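Local coordinates for putative cell adhesion protein (Bacteroides eggerthii, PDB 4GPV), which is a putative cell adhesion protein of the FimA major fimbrial subunit family and probably serves as a building block of pili on the bacterial surface, at residues G9-A17 and L54-D62; D108-L116 and A188-G196. All blocks are in the same frame, centred on the assembly; numbering follows the deposited sequence.

Interaction 1: G9-A17 and L54-D62; sequences GNNVPGEQA and LFREGGALD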
ATOM      1  N   GLY A   9     -20.991 -10.451  26.545  1.00 51.46           N
ATOM      2  CA  GLY A   9     -20.797  -9.020  26.720  1.00 48.96           C
ATOM      3  C   GLY A   9     -22.097  -8.244  26.648  1.00 49.05           C
ATOM      4  O   GLY A   9     -22.974  -8.560  25.837  1.00 48.43           O
ATOM      5  N   ASN A  10     -22.208  -7.204  27.476  1.00 42.66           N
ATOM      6  CA  ASN A  10     -23.403  -6.378  27.572  1.00 41.14           C
ATOM      7  C   ASN A  10     -23.608  -5.484  26.347  1.00 38.59           C
ATOM      8  O   ASN A  10     -22.667  -4.831  25.882  1.00 36.53           O
ATOM      9  CB  ASN A  10     -23.347  -5.530  28.822  1.00 45.51           C
ATOM     10  CG  ASN A  10     -24.715  -5.224  29.346  1.00 70.95           C
ATOM     11  OD1 ASN A  10     -25.404  -4.355  28.824  1.00 56.85           O
ATOM     12  ND2 ASN A  10     -25.157  -5.968  30.354  1.00 68.49           N
ATOM     13  N   ASN A  11     -24.845  -5.455  25.842  1.00 34.17           N
ATOM     14  CA  ASN A  11     -25.206  -4.658  24.670  1.00 32.44           C
ATOM     15  C   ASN A  11     -26.379  -3.732  24.928  1.00 36.89           C
ATOM     16  O   ASN A  11     -26.907  -3.142  23.978  1.00 35.16           O
ATOM     17  CB  ASN A  11     -25.506  -5.576  23.492  1.00 33.20           C
ATOM     18  CG  ASN A  11     -24.245  -6.079  22.840  1.00 41.14           C
ATOM     19  OD1 ASN A  11     -23.254  -5.366  22.752  1.00 33.00           O
ATOM     20  ND2 ASN A  11     -24.261  -7.302  22.355  1.00 34.66           N
ATOM     21  N   VAL A  12     -26.782  -3.581  26.199  1.00 36.28           N
ATOM     22  CA  VAL A  12     -27.925  -2.725  26.523  1.00 37.77           C
ATOM     23  C   VAL A  12     -27.464  -1.238  26.504  1.00 37.98           C
ATOM     24  O   VAL A  12     -26.325  -0.945  26.886  1.00 35.98           O
ATOM     25  CB  VAL A  12     -28.674  -3.117  27.831  1.00 45.20           C
ATOM     26  CG1 VAL A  12     -29.010  -4.613  27.866  1.00 45.98           C
ATOM     27  CG2 VAL A  12     -27.918  -2.697  29.091  1.00 46.07           C
ATOM     28  N   PRO A  13     -28.316  -0.296  26.049  1.00 34.17           N
ATOM     29  CA  PRO A  13     -27.879   1.108  26.021  1.00 33.13           C
ATOM     30  C   PRO A  13     -27.679   1.668  27.422  1.00 37.94           C
ATOM     31  O   PRO A  13     -28.390   1.279  28.363  1.00 37.38           O
ATOM     32  CB  PRO A  13     -29.016   1.828  25.291  1.00 35.32           C
ATOM     33  CG  PRO A  13     -30.190   0.956  25.434  1.00 40.04           C
ATOM     34  CD  PRO A  13     -29.684  -0.449  25.514  1.00 35.59           C
ATOM     35  N   GLY A  14     -26.692   2.548  27.541  1.00 33.56           N
ATOM     36  CA  GLY A  14     -26.427   3.264  28.780  1.00 33.93           C
ATOM     37  C   GLY A  14     -27.167   4.585  28.745  1.00 37.32           C
ATOM     38  O   GLY A  14     -28.133   4.740  27.986  1.00 36.24           O
ATOM     39  N   GLU A  15     -26.721   5.548  29.553  1.00 33.63           N
ATOM     40  CA  GLU A  15     -27.309   6.882  29.583  1.00 34.35           C
ATOM     41  C   GLU A  15     -26.696   7.719  28.469  1.00 33.17           C
ATOM     42  O   GLU A  15     -25.574   7.432  28.056  1.00 30.60           O
ATOM     43  CB  GLU A  15     -27.068   7.540  30.957  1.00 37.54           C
ATOM     44  CG  GLU A  15     -28.189   8.476  31.369  1.00 54.20           C
ATOM     45  CD  GLU A  15     -27.996   9.283  32.642  1.00 88.76           C
ATOM     46  OE1 GLU A  15     -26.876   9.279  33.206  1.00 83.98           O
ATOM     47  OE2 GLU A  15     -28.974   9.938  33.070  1.00 94.88           O
ATOM     48  N   GLN A  16     -27.413   8.749  27.978  1.00 30.76           N
ATOM     49  CA  GLN A  16     -26.854   9.589  26.919  1.00 29.65           C
ATOM     50  C   GLN A  16     -25.475  10.092  27.320  1.00 32.87           C
ATOM     51  O   GLN A  16     -25.284  10.552  28.455  1.00 34.34           O
ATOM     52  CB  GLN A  16     -27.760  10.787  26.596  1.00 31.22           C
ATOM     53  CG  GLN A  16     -27.261  11.508  25.326  1.00 34.33           C
ATOM     54  CD  GLN A  16     -28.101  12.693  24.952  1.00 43.32           C
ATOM     55  OE1 GLN A  16     -28.840  13.256  25.764  1.00 45.01           O
ATOM     56  NE2 GLN A  16     -27.992  13.112  23.715  1.00 37.63           N
ATOM     57  N   ALA A  17     -24.541  10.003  26.401  1.00 28.90           N
ATOM     58  CA  ALA A  17     -23.190  10.445  26.640  1.00 29.40           C
ATOM     59  C   ALA A  17     -22.765  11.447  25.596  1.00 32.66           C
ATOM     60  O   ALA A  17     -23.395  11.569  24.539  1.00 32.16           O
ATOM     61  CB  ALA A  17     -22.255   9.246  26.614  1.00 30.70           C
ATOM     62  N   LEU A  54     -18.806   3.273  17.108  1.00 21.81           N
ATOM     63  CA  LEU A  54     -18.737   3.079  18.544  1.00 21.99           C
ATOM     64  C   LEU A  54     -19.413   1.771  18.891  1.00 25.18           C
ATOM     65  O   LEU A  54     -20.513   1.526  18.409  1.00 24.81           O
ATOM     66  CB  LEU A  54     -19.409   4.237  19.308  1.00 22.58           C
ATOM     67  CG  LEU A  54     -18.801   5.629  19.125  1.00 27.41           C
ATOM     68  CD1 LEU A  54     -19.708   6.706  19.783  1.00 28.23           C
ATOM     69  CD2 LEU A  54     -17.425   5.697  19.711  1.00 26.13           C
ATOM     70  N   PHE A  55     -18.756   0.920  19.693  1.00 22.59           N
ATOM     71  CA  PHE A  55     -19.346  -0.378  20.036  1.00 22.77           C
ATOM     72  C   PHE A  55     -19.450  -0.595  21.511  1.00 26.45           C
ATOM     73  O   PHE A  55     -18.592  -0.150  22.265  1.00 25.06           O
ATOM     74  CB  PHE A  55     -18.513  -1.524  19.434  1.00 23.85           C
ATOM     75  CG  PHE A  55     -18.478  -1.487  17.931  1.00 23.52           C
ATOM     76  CD1 PHE A  55     -19.573  -1.903  17.183  1.00 26.42           C
ATOM     77  CD2 PHE A  55     -17.363  -1.011  17.260  1.00 24.27           C
ATOM     78  CE1 PHE A  55     -19.548  -1.841  15.786  1.00 24.98           C
ATOM     79  CE2 PHE A  55     -17.335  -0.953  15.860  1.00 24.14           C
ATOM     80  CZ  PHE A  55     -18.423  -1.366  15.135  1.00 21.57           C
ATOM     81  N   ARG A  56     -20.486  -1.336  21.915  1.00 24.26           N
ATOM     82  CA  ARG A  56     -20.694  -1.719  23.305  1.00 26.34           C
ATOM     83  C   ARG A  56     -19.801  -2.947  23.625  1.00 31.99           C
ATOM     84  O   ARG A  56     -19.170  -3.498  22.714  1.00 31.93           O
ATOM     85  CB  ARG A  56     -22.178  -1.984  23.568  1.00 26.85           C
ATOM     86  CG  ARG A  56     -22.998  -0.738  23.298  1.00 27.38           C
ATOM     87  CD  ARG A  56     -24.480  -0.868  23.569  1.00 30.78           C
ATOM     88  NE  ARG A  56     -25.101   0.410  23.235  1.00 28.74           N
ATOM     89  CZ  ARG A  56     -26.360   0.576  22.846  1.00 35.05           C
ATOM     90  NH1 ARG A  56     -27.200  -0.455  22.828  1.00 27.59           N
ATOM     91  NH2 ARG A  56     -26.805   1.781  22.531  1.00 25.36           N
ATOM     92  N   GLU A  57     -19.757  -3.362  24.913  1.00 31.28           N
ATOM     93  CA  GLU A  57     -18.939  -4.487  25.390  0.50 30.81           C
ATOM     94  C   GLU A  57     -19.216  -5.767  24.581  1.00 33.88           C
ATOM     95  O   GLU A  57     -18.276  -6.492  24.238  1.00 34.25           O
ATOM     96  CB  GLU A  57     -19.184  -4.711  26.900  0.50 33.09           C
ATOM     97  CG  GLU A  57     -18.399  -5.844  27.555  0.50 43.43           C
ATOM     98  CD  GLU A  57     -16.881  -5.793  27.544  0.50 65.95           C
ATOM     99  OE1 GLU A  57     -16.310  -4.679  27.573  0.50 59.11           O
ATOM    100  OE2 GLU A  57     -16.260  -6.881  27.551  0.50 62.69           O
ATOM    101  N   GLY A  58     -20.477  -6.009  24.258  1.00 32.31           N
ATOM    102  CA  GLY A  58     -20.875  -7.189  23.501  1.00 33.80           C
ATOM    103  C   GLY A  58     -20.823  -7.090  21.990  1.00 34.46           C
ATOM    104  O   GLY A  58     -21.382  -7.953  21.306  1.00 33.38           O
ATOM    105  N   GLY A  59     -20.203  -6.025  21.481  1.00 30.34           N
ATOM    106  CA  GLY A  59     -20.032  -5.802  20.047  1.00 29.34           C
ATOM    107  C   GLY A  59     -21.142  -5.070  19.312  1.00 31.42           C
ATOM    108  O   GLY A  59     -20.959  -4.763  18.140  1.00 29.60           O
ATOM    109  N   ALA A  60     -22.270  -4.743  19.961  1.00 27.58           N
ATOM    110  CA  ALA A  60     -23.336  -4.010  19.261  1.00 26.59           C
ATOM    111  C   ALA A  60     -22.932  -2.562  18.994  1.00 28.80           C
ATOM    112  O   ALA A  60     -22.198  -1.971  19.793  1.00 28.59           O
ATOM    113  CB  ALA A  60     -24.629  -4.025  20.079  1.00 28.08           C
ATOM    114  N   LEU A  61     -23.440  -1.976  17.902  1.00 25.38           N
ATOM    115  CA  LEU A  61     -23.226  -0.549  17.640  1.00 25.18           C
ATOM    116  C   LEU A  61     -23.893   0.257  18.780  1.00 29.00           C
ATOM    117  O   LEU A  61     -25.002  -0.054  19.203  1.00 28.85           O
ATOM    118  CB  LEU A  61     -23.806  -0.132  16.285  1.00 25.88           C
ATOM    119  CG  LEU A  61     -22.877  -0.320  15.093  1.00 28.34           C
ATOM    120  CD1 LEU A  61     -23.651  -0.224  13.810  1.00 29.63           C
ATOM    121  CD2 LEU A  61     -21.726   0.707  15.113  1.00 27.37           C
ATOM    122  N   ASP A  62     -23.196   1.252  19.297  1.00 25.20           N
ATOM    123  CA  ASP A  62     -23.746   2.048  20.394  1.00 24.09           C
ATOM    124  C   ASP A  62     -24.666   3.136  19.846  1.00 27.70           C
ATOM    125  O   ASP A  62     -25.510   3.674  20.555  1.00 26.67           O
ATOM    126  CB  ASP A  62     -22.589   2.636  21.210  1.00 25.56           C
ATOM    127  CG  ASP A  62     -23.058   3.444  22.402  1.00 31.30           C
ATOM    128  OD1 ASP A  62     -23.844   2.899  23.226  1.00 30.90           O
ATOM    129  OD2 ASP A  62     -22.727   4.631  22.461  1.00 33.57           O
TER
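A single side-chain amide, that of Asn11, grips the C-terminal part of a beta turn and the residue after it with both of its polar ends. The turn is of type I, runs from Arg56 to Gly59 and follows strand 50-56, while 9-17 is an irregular N-terminal segment laid over it. Asn11 OD1 accepts the N-H of Ala60 at 3.0 Å, and Asn11 ND2 donates to Gly58 O at 3.1 Å, an acceptor that lies in the amide plane although the donor stands well above the carbonyl plane of Gly58. Asparagine suits this place because a short chain offers donor and acceptor side by side, and the small methyl of Ala60 lets the amide settle on it. Glycines suit the turn: Gly58 gives its N-H to Asn10 O at 3.0 Å, a side chain there would run into Gly9 O, and Gly59 has a positive phi of 88°. Asn10 OD1 in turn accepts from Val12 N at 3.1 Å, an Asx turn that shapes the strand-free segment.

Arg56 reaches the same segment by another route. Its chain is extended from CG to NE and carries the guanidinium against Pro13, whose CA sits 3.5 Å above the centre of one face; Leu61 O covers the opposite face. In the guanidinium plane, Asp62 OD1 accepts Arg56 NE at 2.8 Å through its anti lone pair, forming a salt bridge that fixes the group's rotation, while Asp62 OD2 is held by Thr80 N. That leaves NH1 directed at the backbone, where Arg56 NH1 donates to Asn11 O at 2.9 Å, with an N-H...O angle of 159°.

Interaction 2: D108-L116 and A188-G196; sequences DLLAVTGSL and AGKKGRFFG
Strands 113-115 and 191-193 run antiparallel, their axes 4.5 Å apart at the closest approach, and the hydrogen-bonded pair Gly114 and Gly192 is joined both ways, from Gly114 N to Gly192 O at 2.9 Å and from Gly192 N to Gly114 O at 2.8 Å. Glycine fits at Gly114 because a CB would press on the ring of Phe194, whose edge meets Val112 O and which also packs on Phe100 and Trp132.

On the face shared by Thr113 and Arg193, Thr113 CG2 lies tight against Arg193 CD at 3.2 Å. Folded back by bends at chi2 and chi3, Arg193 donates from NE to Phe195 O at 3.1 Å, and the guanidinium lies with one face toward Ala111 CA; its NH2 forms a salt bridge with Glu200. A leucine in place of Arg193 would probably leave Glu200 without its positive mate and Phe195 O without this donor.

Next to it, a water accepts from Phe195 N and stands 2.7 Å from Val112 O, bridging the two segments where the ladder ends. Apolar contacts close both ends: Leu110 CD2 meets Phe195 CB at 3.6 Å, Leu109 CG crosses the Phe195 ring obliquely, 4.0 Å from Phe195 CE2, and Leu116 CD2 touches Ala188 CB. The whole is a short antiparallel beta ladder, with 113-115, entered from helix 106-111, added as an edge strand to long strand 176-193.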
ATOM      1  N   ASP A 108     -18.508  -7.484  12.385  1.00 26.54           N
ATOM      2  CA  ASP A 108     -18.636  -7.051  10.983  1.00 25.50           C
ATOM      3  C   ASP A 108     -17.562  -6.082  10.577  1.00 28.64           C
ATOM      4  O   ASP A 108     -17.003  -6.217   9.486  1.00 28.49           O
ATOM      5  CB  ASP A 108     -19.982  -6.369  10.707  1.00 26.98           C
ATOM      6  CG  ASP A 108     -21.193  -7.267  10.813  1.00 35.66           C
ATOM      7  OD1 ASP A 108     -21.028  -8.508  10.670  1.00 35.79           O
ATOM      8  OD2 ASP A 108     -22.319  -6.726  10.982  1.00 33.90           O
ATOM      9  N   LEU A 109     -17.317  -5.055  11.413  1.00 22.99           N
ATOM     10  CA  LEU A 109     -16.337  -4.040  11.062  1.00 21.37           C
ATOM     11  C   LEU A 109     -14.940  -4.654  10.928  1.00 25.59           C
ATOM     12  O   LEU A 109     -14.213  -4.310  10.001  1.00 24.80           O
ATOM     13  CB  LEU A 109     -16.319  -2.915  12.103  1.00 21.53           C
ATOM     14  CG  LEU A 109     -15.259  -1.833  11.860  1.00 25.15           C
ATOM     15  CD1 LEU A 109     -15.537  -1.056  10.619  1.00 23.73           C
ATOM     16  CD2 LEU A 109     -15.180  -0.898  13.005  1.00 25.73           C
ATOM     17  N   LEU A 110     -14.578  -5.562  11.850  1.00 23.95           N
ATOM     18  CA  LEU A 110     -13.259  -6.182  11.884  1.00 24.55           C
ATOM     19  C   LEU A 110     -12.955  -7.008  10.627  1.00 28.79           C
ATOM     20  O   LEU A 110     -11.779  -7.213  10.296  1.00 28.72           O
ATOM     21  CB  LEU A 110     -13.105  -7.053  13.138  1.00 25.16           C
ATOM     22  CG  LEU A 110     -13.101  -6.292  14.469  1.00 31.10           C
ATOM     23  CD1 LEU A 110     -13.043  -7.252  15.659  1.00 32.91           C
ATOM     24  CD2 LEU A 110     -11.974  -5.280  14.541  1.00 28.55           C
ATOM     25  N   ALA A 111     -14.003  -7.444   9.917  1.00 23.80           N
ATOM     26  CA  ALA A 111     -13.870  -8.220   8.690  1.00 25.01           C
ATOM     27  C   ALA A 111     -13.919  -7.378   7.413  1.00 28.48           C
ATOM     28  O   ALA A 111     -13.648  -7.923   6.348  1.00 28.44           O
ATOM     29  CB  ALA A 111     -14.961  -9.280   8.639  1.00 26.56           C
ATOM     30  N   VAL A 112     -14.248  -6.067   7.480  1.00 23.11           N
ATOM     31  CA  VAL A 112     -14.341  -5.269   6.244  1.00 21.79           C
ATOM     32  C   VAL A 112     -12.983  -5.157   5.537  1.00 22.95           C
ATOM     33  O   VAL A 112     -12.003  -4.790   6.161  1.00 22.43           O
ATOM     34  CB  VAL A 112     -14.917  -3.848   6.484  1.00 25.03           C
ATOM     35  CG1 VAL A 112     -14.881  -3.013   5.198  1.00 23.93           C
ATOM     36  CG2 VAL A 112     -16.338  -3.941   7.007  1.00 26.02           C
ATOM     37  N   THR A 113     -12.972  -5.369   4.213  1.00 20.89           N
ATOM     38  CA  THR A 113     -11.752  -5.171   3.413  1.00 19.96           C
ATOM     39  C   THR A 113     -12.099  -4.265   2.229  1.00 24.83           C
ATOM     40  O   THR A 113     -13.243  -4.255   1.755  1.00 26.15           O
ATOM     41  CB  THR A 113     -11.165  -6.539   2.940  1.00 26.94           C
ATOM     42  OG1 THR A 113     -12.103  -7.150   2.066  1.00 31.03           O
ATOM     43  CG2 THR A 113     -10.943  -7.513   4.084  1.00 28.82           C
ATOM     44  N   GLY A 114     -11.111  -3.514   1.775  1.00 19.45           N
ATOM     45  CA  GLY A 114     -11.225  -2.673   0.596  1.00 19.85           C
ATOM     46  C   GLY A 114     -10.283  -3.199  -0.471  1.00 23.86           C
ATOM     47  O   GLY A 114      -9.368  -3.974  -0.157  1.00 23.06           O
ATOM     48  N   SER A 115     -10.485  -2.799  -1.739  1.00 19.53           N
ATOM     49  CA  SER A 115      -9.590  -3.306  -2.791  1.00 19.40           C
ATOM     50  C   SER A 115      -8.583  -2.278  -3.142  1.00 21.79           C
ATOM     51  O   SER A 115      -8.834  -1.085  -2.936  1.00 21.85           O
ATOM     52  CB  SER A 115     -10.376  -3.734  -4.027  1.00 25.41           C
ATOM     53  OG  SER A 115     -11.043  -4.948  -3.713  1.00 35.00           O
ATOM     54  N   LEU A 116      -7.431  -2.715  -3.694  1.00 18.71           N
ATOM     55  CA  LEU A 116      -6.410  -1.720  -4.043  1.00 18.58           C
ATOM     56  C   LEU A 116      -6.846  -0.891  -5.246  1.00 20.74           C
ATOM     57  O   LEU A 116      -6.365   0.229  -5.413  1.00 20.10           O
ATOM     58  CB  LEU A 116      -5.068  -2.413  -4.324  1.00 17.73           C
ATOM     59  CG  LEU A 116      -3.849  -1.522  -4.627  1.00 21.79           C
ATOM     60  CD1 LEU A 116      -3.491  -0.621  -3.445  1.00 22.56           C
ATOM     61  CD2 LEU A 116      -2.663  -2.414  -5.017  1.00 20.82           C
ATOM     62  N   ALA A 188       0.696  -6.989  -6.698  1.00 17.47           N
ATOM     63  CA  ALA A 188       0.299  -6.114  -5.596  1.00 15.48           C
ATOM     64  C   ALA A 188      -0.859  -6.804  -4.872  1.00 18.73           C
ATOM     65  O   ALA A 188      -1.798  -7.221  -5.553  1.00 19.27           O
ATOM     66  CB  ALA A 188      -0.183  -4.782  -6.164  1.00 16.12           C
ATOM     67  N   GLY A 189      -0.819  -6.917  -3.542  1.00 15.39           N
ATOM     68  CA  GLY A 189      -1.921  -7.542  -2.807  1.00 16.22           C
ATOM     69  C   GLY A 189      -3.232  -6.797  -3.044  1.00 20.02           C
ATOM     70  O   GLY A 189      -3.274  -5.565  -2.963  1.00 16.99           O
ATOM     71  N   LYS A 190      -4.313  -7.539  -3.363  1.00 18.24           N
ATOM     72  CA  LYS A 190      -5.598  -6.895  -3.657  1.00 18.93           C
ATOM     73  C   LYS A 190      -6.332  -6.341  -2.415  1.00 21.29           C
ATOM     74  O   LYS A 190      -6.903  -5.259  -2.495  1.00 20.40           O
ATOM     75  CB  LYS A 190      -6.535  -7.904  -4.360  1.00 21.73           C
ATOM     76  CG  LYS A 190      -8.005  -7.439  -4.467  1.00 26.92           C
ATOM     77  CD  LYS A 190      -8.826  -8.324  -5.386  1.00 29.98           C
ATOM     78  CE  LYS A 190     -10.234  -7.799  -5.555  1.00 36.89           C
ATOM     79  NZ  LYS A 190     -10.850  -8.309  -6.809  1.00 55.15           N
ATOM     80  N   LYS A 191      -6.282  -7.078  -1.292  1.00 20.64           N
ATOM     81  CA  LYS A 191      -7.071  -6.798  -0.090  0.50 20.52           C
ATOM     82  C   LYS A 191      -6.413  -5.888   0.905  1.00 22.57           C
ATOM     83  O   LYS A 191      -5.305  -6.149   1.342  1.00 21.24           O
ATOM     84  CB  LYS A 191      -7.437  -8.101   0.633  0.50 23.60           C
ATOM     85  CG  LYS A 191      -8.607  -8.849   0.031  0.50 37.23           C
ATOM     86  CD  LYS A 191      -9.193  -9.837   1.039  0.50 42.98           C
ATOM     87  CE  LYS A 191     -10.346 -10.624   0.463  0.50 53.29           C
ATOM     88  NZ  LYS A 191     -11.078 -11.374   1.517  0.50 57.41           N
ATOM     89  N   GLY A 192      -7.138  -4.846   1.280  1.00 18.67           N
ATOM     90  CA  GLY A 192      -6.701  -3.883   2.281  1.00 19.13           C
ATOM     91  C   GLY A 192      -7.576  -4.064   3.500  1.00 24.51           C
ATOM     92  O   GLY A 192      -8.767  -3.738   3.458  1.00 23.01           O
ATOM     93  N   ARG A 193      -7.006  -4.642   4.568  1.00 20.97           N
ATOM     94  CA  ARG A 193      -7.708  -4.855   5.812  1.00 21.49           C
ATOM     95  C   ARG A 193      -7.572  -3.643   6.678  1.00 26.18           C
ATOM     96  O   ARG A 193      -6.442  -3.185   6.946  1.00 27.23           O
ATOM     97  CB  ARG A 193      -7.128  -6.079   6.542  1.00 25.31           C
ATOM     98  CG  ARG A 193      -7.780  -7.387   6.211  1.00 38.70           C
ATOM     99  CD  ARG A 193      -9.185  -7.473   6.779  1.00 51.45           C
ATOM    100  NE  ARG A 193      -9.259  -7.937   8.162  1.00 62.45           N
ATOM    101  CZ  ARG A 193      -9.487  -9.193   8.520  1.00 71.79           C
ATOM    102  NH1 ARG A 193      -9.611 -10.140   7.601  1.00 61.28           N
ATOM    103  NH2 ARG A 193      -9.575  -9.516   9.799  1.00 63.84           N
ATOM    104  N   PHE A 194      -8.706  -3.079   7.116  1.00 19.15           N
ATOM    105  CA  PHE A 194      -8.605  -1.912   7.978  1.00 17.06           C
ATOM    106  C   PHE A 194      -8.256  -2.291   9.396  1.00 22.44           C
ATOM    107  O   PHE A 194      -7.591  -1.516  10.081  1.00 22.17           O
ATOM    108  CB  PHE A 194      -9.937  -1.119   7.961  1.00 19.43           C
ATOM    109  CG  PHE A 194     -10.278  -0.613   6.581  1.00 18.72           C
ATOM    110  CD1 PHE A 194      -9.795   0.617   6.133  1.00 19.29           C
ATOM    111  CD2 PHE A 194     -11.082  -1.366   5.721  1.00 20.66           C
ATOM    112  CE1 PHE A 194     -10.119   1.088   4.853  1.00 20.27           C
ATOM    113  CE2 PHE A 194     -11.379  -0.904   4.429  1.00 22.75           C
ATOM    114  CZ  PHE A 194     -10.889   0.306   4.002  1.00 21.03           C
ATOM    115  N   PHE A 195      -8.788  -3.435   9.881  1.00 21.10           N
ATOM    116  CA  PHE A 195      -8.563  -3.899  11.247  1.00 21.76           C
ATOM    117  C   PHE A 195      -8.172  -5.358  11.194  1.00 29.05           C
ATOM    118  O   PHE A 195      -7.928  -5.893  10.119  1.00 30.18           O
ATOM    119  CB  PHE A 195      -9.819  -3.658  12.104  1.00 23.01           C
ATOM    120  CG  PHE A 195     -10.212  -2.212  12.099  1.00 22.58           C
ATOM    121  CD1 PHE A 195      -9.469  -1.271  12.809  1.00 23.75           C
ATOM    122  CD2 PHE A 195     -11.278  -1.767  11.325  1.00 22.83           C
ATOM    123  CE1 PHE A 195      -9.770   0.082  12.726  1.00 24.45           C
ATOM    124  CE2 PHE A 195     -11.576  -0.409  11.245  1.00 25.46           C
ATOM    125  CZ  PHE A 195     -10.852   0.501  11.993  1.00 23.23           C
ATOM    126  N   GLY A 196      -8.038  -5.976  12.341  1.00 28.76           N
ATOM    127  CA  GLY A 196      -7.624  -7.367  12.368  1.00 29.01           C
ATOM    128  C   GLY A 196      -6.173  -7.483  12.753  1.00 30.66           C
ATOM    129  O   GLY A 196      -5.497  -6.488  13.036  1.00 30.45           O
TER
HETATM  130  O   HOH W   1     -11.080  -4.813   8.731  1.00 35.72           O

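In the fold
The two interactions lie about 25 Å apart, centre to centre, and follow one another along the chain. Interaction 1 is a surface contact far from the chain's middle, where an irregular N-terminal segment is held to a turn by polar groups and one salt-bridged arginine. Interaction 2 lies much nearer the centre and is partly buried; there a regular ladder does the joining, with leucine and phenylalanine side chains around it and a polar arginine at the margin. They do not share elements, yet they meet: Phe55 CE2, on strand 50-56, packs on Leu109 CD2, on helix 106-111, at 3.6 Å. That helix thus joins strand 50-56 to the sheet that holds 113-115 and 176-193.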